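PDB 5XFT: dehydroascorbate reductase from Chlamydomonas reinhardtii, which probably catalyses the glutathione-dependent reduction of dehydroascorbate to ascorbate, with glutathione disulfide as the other product. Local coordinates for residues 164-169 with 175-180. Numbering follows the deposited sequence.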
ATOM      1  N   HIS A 164       6.407   2.075   3.697  1.00 20.41           N
ATOM      2  CA  HIS A 164       6.502   3.439   4.201  1.00 23.65           C
ATOM      3  C   HIS A 164       7.065   3.471   5.615  1.00 29.47           C
ATOM      4  O   HIS A 164       7.876   4.344   5.946  1.00 26.08           O
ATOM      5  CB  HIS A 164       5.130   4.107   4.166  1.00 14.44           C
ATOM      6  CG  HIS A 164       4.743   4.619   2.817  1.00 19.96           C
ATOM      7  ND1 HIS A 164       4.535   5.958   2.564  1.00 24.70           N
ATOM      8  CD2 HIS A 164       4.527   3.976   1.646  1.00 21.65           C
ATOM      9  CE1 HIS A 164       4.206   6.118   1.295  1.00 24.92           C
ATOM     10  NE2 HIS A 164       4.195   4.931   0.715  1.00 28.68           N
ATOM     11  N   ALA A 165       6.654   2.524   6.461  1.00 30.76           N
ATOM     12  CA  ALA A 165       7.079   2.542   7.857  1.00 27.51           C
ATOM     13  C   ALA A 165       8.589   2.369   7.973  1.00 28.63           C
ATOM     14  O   ALA A 165       9.273   3.190   8.596  1.00 33.63           O
ATOM     15  CB  ALA A 165       6.342   1.463   8.652  1.00 20.99           C
ATOM     16  N   VAL A 166       9.136   1.314   7.364  1.00 26.66           N
ATOM     17  CA  VAL A 166      10.564   1.065   7.530  1.00 32.99           C
ATOM     18  C   VAL A 166      11.384   2.159   6.849  1.00 40.56           C
ATOM     19  O   VAL A 166      12.335   2.692   7.439  1.00 44.33           O
ATOM     20  CB  VAL A 166      10.946  -0.350   7.042  1.00 33.36           C
ATOM     21  CG1 VAL A 166      10.158  -1.405   7.804  1.00 30.00           C
ATOM     22  CG2 VAL A 166      10.731  -0.519   5.549  1.00 40.08           C
ATOM     23  N   VAL A 167      11.002   2.555   5.629  1.00 43.30           N
ATOM     24  CA  VAL A 167      11.796   3.542   4.897  1.00 35.78           C
ATOM     25  C   VAL A 167      11.763   4.889   5.609  1.00 28.18           C
ATOM     26  O   VAL A 167      12.805   5.461   5.960  1.00 32.65           O
ATOM     27  CB  VAL A 167      11.303   3.665   3.446  1.00 39.23           C
ATOM     28  CG1 VAL A 167      11.948   4.862   2.769  1.00 35.58           C
ATOM     29  CG2 VAL A 167      11.607   2.387   2.677  1.00 42.49           C
ATOM     30  N   ALA A 168      10.557   5.408   5.841  1.00 27.09           N
ATOM     31  CA  ALA A 168      10.417   6.741   6.408  1.00 25.33           C
ATOM     32  C   ALA A 168      10.961   6.802   7.827  1.00 32.56           C
ATOM     33  O   ALA A 168      11.627   7.776   8.199  1.00 36.34           O
ATOM     34  CB  ALA A 168       8.952   7.171   6.378  1.00 18.18           C
ATOM     35  N   LEU A 169      10.688   5.777   8.637  1.00 36.30           N
ATOM     36  CA  LEU A 169      11.174   5.809  10.013  1.00 34.30           C
ATOM     37  C   LEU A 169      12.693   5.735  10.059  1.00 33.28           C
ATOM     38  O   LEU A 169      13.327   6.445  10.848  1.00 33.71           O
ATOM     39  CB  LEU A 169      10.555   4.676  10.825  1.00 33.04           C
ATOM     40  CG  LEU A 169       9.102   4.849  11.273  1.00 26.61           C
ATOM     41  CD1 LEU A 169       8.700   3.662  12.125  1.00 28.55           C
ATOM     42  CD2 LEU A 169       8.898   6.144  12.026  1.00 27.34           C
ATOM     43  N   TRP A 175      15.079   5.059  13.342  1.00 50.35           N
ATOM     44  CA  TRP A 175      14.397   3.853  13.786  1.00 50.13           C
ATOM     45  C   TRP A 175      14.677   2.707  12.823  1.00 51.79           C
ATOM     46  O   TRP A 175      14.907   2.910  11.628  1.00 51.11           O
ATOM     47  CB  TRP A 175      12.893   4.107  13.885  1.00 49.42           C
ATOM     48  CG  TRP A 175      12.087   2.945  14.392  1.00 54.27           C
ATOM     49  CD1 TRP A 175      11.716   2.705  15.684  1.00 52.94           C
ATOM     50  CD2 TRP A 175      11.530   1.875  13.611  1.00 53.30           C
ATOM     51  NE1 TRP A 175      10.970   1.551  15.757  1.00 49.77           N
ATOM     52  CE2 TRP A 175      10.844   1.022  14.499  1.00 50.48           C
ATOM     53  CE3 TRP A 175      11.550   1.554  12.247  1.00 46.04           C
ATOM     54  CZ2 TRP A 175      10.185  -0.127  14.071  1.00 50.20           C
ATOM     55  CZ3 TRP A 175      10.896   0.414  11.825  1.00 43.40           C
ATOM     56  CH2 TRP A 175      10.224  -0.414  12.734  1.00 47.26           C
ATOM     57  N   GLU A 176      14.673   1.490  13.352  1.00 62.11           N
ATOM     58  CA  GLU A 176      14.965   0.331  12.528  1.00 65.09           C
ATOM     59  C   GLU A 176      14.046  -0.817  12.907  1.00 60.54           C
ATOM     60  O   GLU A 176      13.578  -0.913  14.046  1.00 61.28           O
ATOM     61  CB  GLU A 176      16.428  -0.090  12.656  1.00 68.26           C
ATOM     62  CG  GLU A 176      17.113  -0.253  11.317  1.00 75.50           C
ATOM     63  CD  GLU A 176      18.602  -0.016  11.398  1.00 86.07           C
ATOM     64  OE1 GLU A 176      19.300  -0.817  12.056  1.00 92.12           O
ATOM     65  OE2 GLU A 176      19.077   0.975  10.807  1.00 87.80           O
ATOM     66  N   LEU A 177      13.782  -1.667  11.929  1.00 50.91           N
ATOM     67  CA  LEU A 177      13.000  -2.873  12.154  1.00 44.56           C
ATOM     68  C   LEU A 177      13.846  -3.877  12.923  1.00 46.64           C
ATOM     69  O   LEU A 177      14.863  -4.348  12.391  1.00 52.37           O
ATOM     70  CB  LEU A 177      12.551  -3.451  10.818  1.00 39.38           C
ATOM     71  CG  LEU A 177      11.517  -4.574  10.833  1.00 35.49           C
ATOM     72  CD1 LEU A 177      10.187  -4.059  11.350  1.00 36.65           C
ATOM     73  CD2 LEU A 177      11.365  -5.167   9.446  1.00 33.71           C
ATOM     74  N   PRO A 178      13.496  -4.215  14.165  1.00 39.19           N
ATOM     75  CA  PRO A 178      14.329  -5.132  14.951  1.00 42.72           C
ATOM     76  C   PRO A 178      14.615  -6.434  14.212  1.00 56.09           C
ATOM     77  O   PRO A 178      13.766  -6.959  13.488  1.00 59.27           O
ATOM     78  CB  PRO A 178      13.493  -5.378  16.211  1.00 31.88           C
ATOM     79  CG  PRO A 178      12.668  -4.148  16.347  1.00 28.91           C
ATOM     80  CD  PRO A 178      12.375  -3.667  14.952  1.00 30.32           C
ATOM     81  N   ALA A 179      15.835  -6.945  14.401  1.00 56.02           N
ATOM     82  CA  ALA A 179      16.248  -8.192  13.773  1.00 51.50           C
ATOM     83  C   ALA A 179      15.501  -9.398  14.318  1.00 55.09           C
ATOM     84  O   ALA A 179      15.510 -10.453  13.675  1.00 56.59           O
ATOM     85  CB  ALA A 179      17.751  -8.394  13.953  1.00 49.86           C
ATOM     86  N   ARG A 180      14.857  -9.271  15.479  1.00 51.02           N
ATOM     87  CA  ARG A 180      14.099 -10.381  16.031  1.00 54.98           C
ATOM     88  C   ARG A 180      12.793 -10.624  15.286  1.00 59.09           C
ATOM     89  O   ARG A 180      12.303 -11.759  15.278  1.00 63.30           O
ATOM     90  CB  ARG A 180      13.819 -10.136  17.511  1.00 57.47           C
ATOM     91  CG  ARG A 180      12.900  -8.974  17.771  1.00 60.01           C
ATOM     92  CD  ARG A 180      12.566  -8.896  19.238  1.00 63.40           C
ATOM     93  NE  ARG A 180      11.236  -8.350  19.452  1.00 65.36           N
ATOM     94  CZ  ARG A 180      10.988  -7.060  19.641  1.00 70.87           C
ATOM     95  NH1 ARG A 180      11.987  -6.187  19.636  1.00 68.40           N
ATOM     96  NH2 ARG A 180       9.742  -6.646  19.828  1.00 74.56           N
TER
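The loop that follows helix 153-173, in the all-helical C-terminal domain of this glutathione transferase relative, illustrates how a chain leaving a helix can fold back on it: the indole of Trp-175 lies against Leu-169 and Val-166, about one helical turn apart. Leu-169 brings CD1 over one face of the Trp-175 indole, 3.8 Å from the centroid of the six-membered ring and 22° off its normal, a CH-pi contact displaced toward the rim, where CD1 is 3.5 Å from CE3 of Trp-175. CB of Leu-169 also reaches Trp-175 CE3, at 3.6 Å. Trp-175 extends its side chain away from its own N (chi1 -178°), which turns the indole back along the helix, and its CZ3 meets CA of Val-166 near the ring plane at 4.4 Å. Further along, Val-166 CG1 touches Leu-177 CD2 at 4.3 Å, an apolar contact of two methyl groups, longer than those Leu-169 makes. Leu-129 of helix 118-138 touches both Trp-175 and Leu-177, while Leu-177 also packs on helix 182-193. Were Trp-175 replaced by an alanine, CD1 of Leu-169 would probably lose its aromatic partner, and a gap would be likely to open between helices 153-173 and 118-138. Here the link between helices 153-173 and 182-193 is packed into the all-helical C-terminal domain characteristic of the GST fold.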